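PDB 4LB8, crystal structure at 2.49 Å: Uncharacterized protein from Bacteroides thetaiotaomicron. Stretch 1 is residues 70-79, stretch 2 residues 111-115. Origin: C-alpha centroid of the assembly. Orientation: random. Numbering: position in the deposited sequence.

Stretch 1 70-79: ADGELDKICN
Stretch 2 (111-115) DLSPY

Residues 70-79 lie within a longer α-helix, with phi near -60 to -90° and psi between -25 and -48°. The helix's i to i+4 bonds are regular from Leu 74 N to Ala 70 O (2.9 Å) through Cys 78 N to Leu 74 O (3.1 Å), and the bond is weak at Asn 79, whose N lies 3.4 Å from Asp 75 O. Residues 111-115 have no regular helix or strand: Leu 112 takes a helical phi/psi of -82/-23°, whereas Ser 113 (-67/138°), Pro 114 (-75/155°) and Tyr 115 (-125/151°) are extended. The register pairs Ala 70 with Pro 114 (CA to CA 7.4 Å) and Asp 71 with Ser 113 (CA to CA 7.2 Å), so the two segments run in opposing senses, Cys 78 reaching back to Leu 112.

Ala 70, Leu 74 and Cys 78, spaced four apart, all direct CA-to-CB toward the loop. Leu 74 (chi1 t, chi2 p) is central: its CD2 packs 3.9 Å from Leu 112 CB, 3.7 Å from Ser 113 CA and 4.2 Å from Pro 114 CD, and also sits 3.6 Å from Leu 112 O. Before it, Ala 70 CB rests 3.9 Å from CG of Pro 114, whose ring is C-gamma endo; beyond it, Cys 78 SG (chi1 m) lies 4.3 Å from CD1 of Leu 112 (chi1 m, chi2 t).

No direct hydrogen bond joins the stretches. Instead, one water donates to Asp 71 OD1 (2.7 Å) and hydrogen-bonds Ser 113 OG (2.7 Å), both side chains being m at chi1 and sideways at CA-to-CB. Within the loop, Tyr 115 OH (chi1 m, chi2 -90°) donates to Asp 111 OD2 at 2.7 Å, while Ser 113 N makes a weak 3.4 Å bond to Asp 111 OD1. With chi1 t, Asp 111 thus ties the loop to itself rather than to the helix.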

# COMPACT_ATOMS: atom_id res chain seq x y z
N ALA A 70 21.06 -11.98 17.33
CA ALA A 70 20.97 -11.78 15.89
C ALA A 70 20.68 -10.32 15.58
O ALA A 70 21.38 -9.73 14.76
CB ALA A 70 19.90 -12.69 15.30
N ASP A 71 19.68 -9.73 16.30
CA ASP A 71 19.21 -8.35 16.20
C ASP A 71 20.32 -7.36 16.65
O ASP A 71 20.61 -6.38 15.93
CB ASP A 71 17.91 -8.15 17.00
CG ASP A 71 16.63 -8.60 16.28
OD1 ASP A 71 16.66 -8.73 15.03
OD2 ASP A 71 15.58 -8.73 16.95
N GLY A 72 20.97 -7.66 17.78
CA GLY A 72 22.10 -6.90 18.30
C GLY A 72 23.24 -6.86 17.30
O GLY A 72 23.73 -5.78 16.99
N GLU A 73 23.61 -8.02 16.73
CA GLU A 73 24.66 -8.15 15.71
C GLU A 73 24.28 -7.43 14.36
O GLU A 73 25.18 -6.93 13.70
CB GLU A 73 24.95 -9.65 15.46
CG GLU A 73 26.16 -9.92 14.57
CD GLU A 73 26.61 -11.36 14.36
OE1 GLU A 73 26.17 -12.24 15.13
OE2 GLU A 73 27.43 -11.59 13.44
N LEU A 74 22.98 -7.39 13.96
CA LEU A 74 22.58 -6.71 12.71
C LEU A 74 22.75 -5.19 12.88
O LEU A 74 23.23 -4.50 11.97
CB LEU A 74 21.13 -7.07 12.30
CG LEU A 74 20.58 -6.49 10.97
CD1 LEU A 74 21.51 -6.75 9.78
CD2 LEU A 74 19.18 -7.03 10.66
N ASP A 75 22.35 -4.68 14.06
CA ASP A 75 22.44 -3.27 14.42
C ASP A 75 23.92 -2.82 14.46
O ASP A 75 24.22 -1.70 14.06
CB ASP A 75 21.77 -3.04 15.77
CG ASP A 75 21.39 -1.59 15.98
OD1 ASP A 75 20.35 -1.16 15.42
OD2 ASP A 75 22.13 -0.88 16.70
N LYS A 76 24.83 -3.71 14.89
CA LYS A 76 26.26 -3.43 14.97
C LYS A 76 26.89 -3.45 13.58
O LYS A 76 27.84 -2.70 13.34
CB LYS A 76 26.98 -4.41 15.91
CG LYS A 76 26.70 -4.15 17.40
CD LYS A 76 27.62 -4.96 18.33
CE LYS A 76 26.89 -5.62 19.50
NZ LYS A 76 27.75 -6.60 20.22
N ILE A 77 26.36 -4.29 12.66
CA ILE A 77 26.86 -4.41 11.28
C ILE A 77 26.52 -3.13 10.48
O ILE A 77 27.32 -2.72 9.65
CB ILE A 77 26.33 -5.70 10.59
CG1 ILE A 77 27.17 -6.91 11.02
CG2 ILE A 77 26.33 -5.56 9.04
CD1 ILE A 77 26.70 -8.29 10.46
N CYS A 78 25.36 -2.53 10.75
CA CYS A 78 24.89 -1.30 10.10
C CYS A 78 25.69 -0.09 10.58
O CYS A 78 25.76 0.92 9.87
CB CYS A 78 23.40 -1.11 10.36
SG CYS A 78 22.35 -2.37 9.60
N ASN A 79 26.27 -0.18 11.78
CA ASN A 79 27.05 0.88 12.41
C ASN A 79 28.54 0.83 12.03
O ASN A 79 29.16 1.88 11.93
CB ASN A 79 26.89 0.84 13.93
CG ASN A 79 25.50 1.20 14.44
OD1 ASN A 79 24.74 1.95 13.81
ND2 ASN A 79 25.15 0.68 15.62
N ASP A 111 14.50 -5.56 3.50
CA ASP A 111 14.19 -5.98 4.86
C ASP A 111 15.26 -6.98 5.26
O ASP A 111 15.27 -8.14 4.82
CB ASP A 111 12.77 -6.53 4.97
CG ASP A 111 12.45 -7.28 6.26
OD1 ASP A 111 13.16 -7.07 7.27
OD2 ASP A 111 11.48 -8.06 6.25
N LEU A 112 16.19 -6.49 6.08
CA LEU A 112 17.41 -7.15 6.52
C LEU A 112 17.27 -8.12 7.64
O LEU A 112 18.18 -8.93 7.83
CB LEU A 112 18.41 -6.08 6.98
CG LEU A 112 18.75 -5.00 6.01
CD1 LEU A 112 19.71 -4.07 6.65
CD2 LEU A 112 19.32 -5.57 4.72
N SER A 113 16.21 -7.97 8.46
CA SER A 113 15.99 -8.71 9.72
C SER A 113 15.74 -10.21 9.58
O SER A 113 14.94 -10.62 8.74
CB SER A 113 14.84 -8.10 10.49
OG SER A 113 15.28 -6.90 11.09
N PRO A 114 16.35 -11.04 10.46
CA PRO A 114 16.01 -12.47 10.45
C PRO A 114 14.65 -12.67 11.11
O PRO A 114 14.24 -11.84 11.92
CB PRO A 114 17.13 -13.12 11.29
CG PRO A 114 17.58 -12.06 12.22
CD PRO A 114 17.29 -10.70 11.56
N TYR A 115 13.96 -13.75 10.76
CA TYR A 115 12.64 -14.08 11.30
C TYR A 115 12.58 -15.47 11.90
O TYR A 115 13.29 -16.38 11.43
CB TYR A 115 11.58 -14.01 10.18
CG TYR A 115 11.25 -12.61 9.76
CD1 TYR A 115 10.23 -11.89 10.38
CD2 TYR A 115 11.97 -11.98 8.73
CE1 TYR A 115 9.91 -10.60 9.98
CE2 TYR A 115 11.67 -10.67 8.34
CZ TYR A 115 10.63 -9.99 8.97
OH TYR A 115 10.32 -8.71 8.60
O HOH W 1 16.82 -6.68 13.29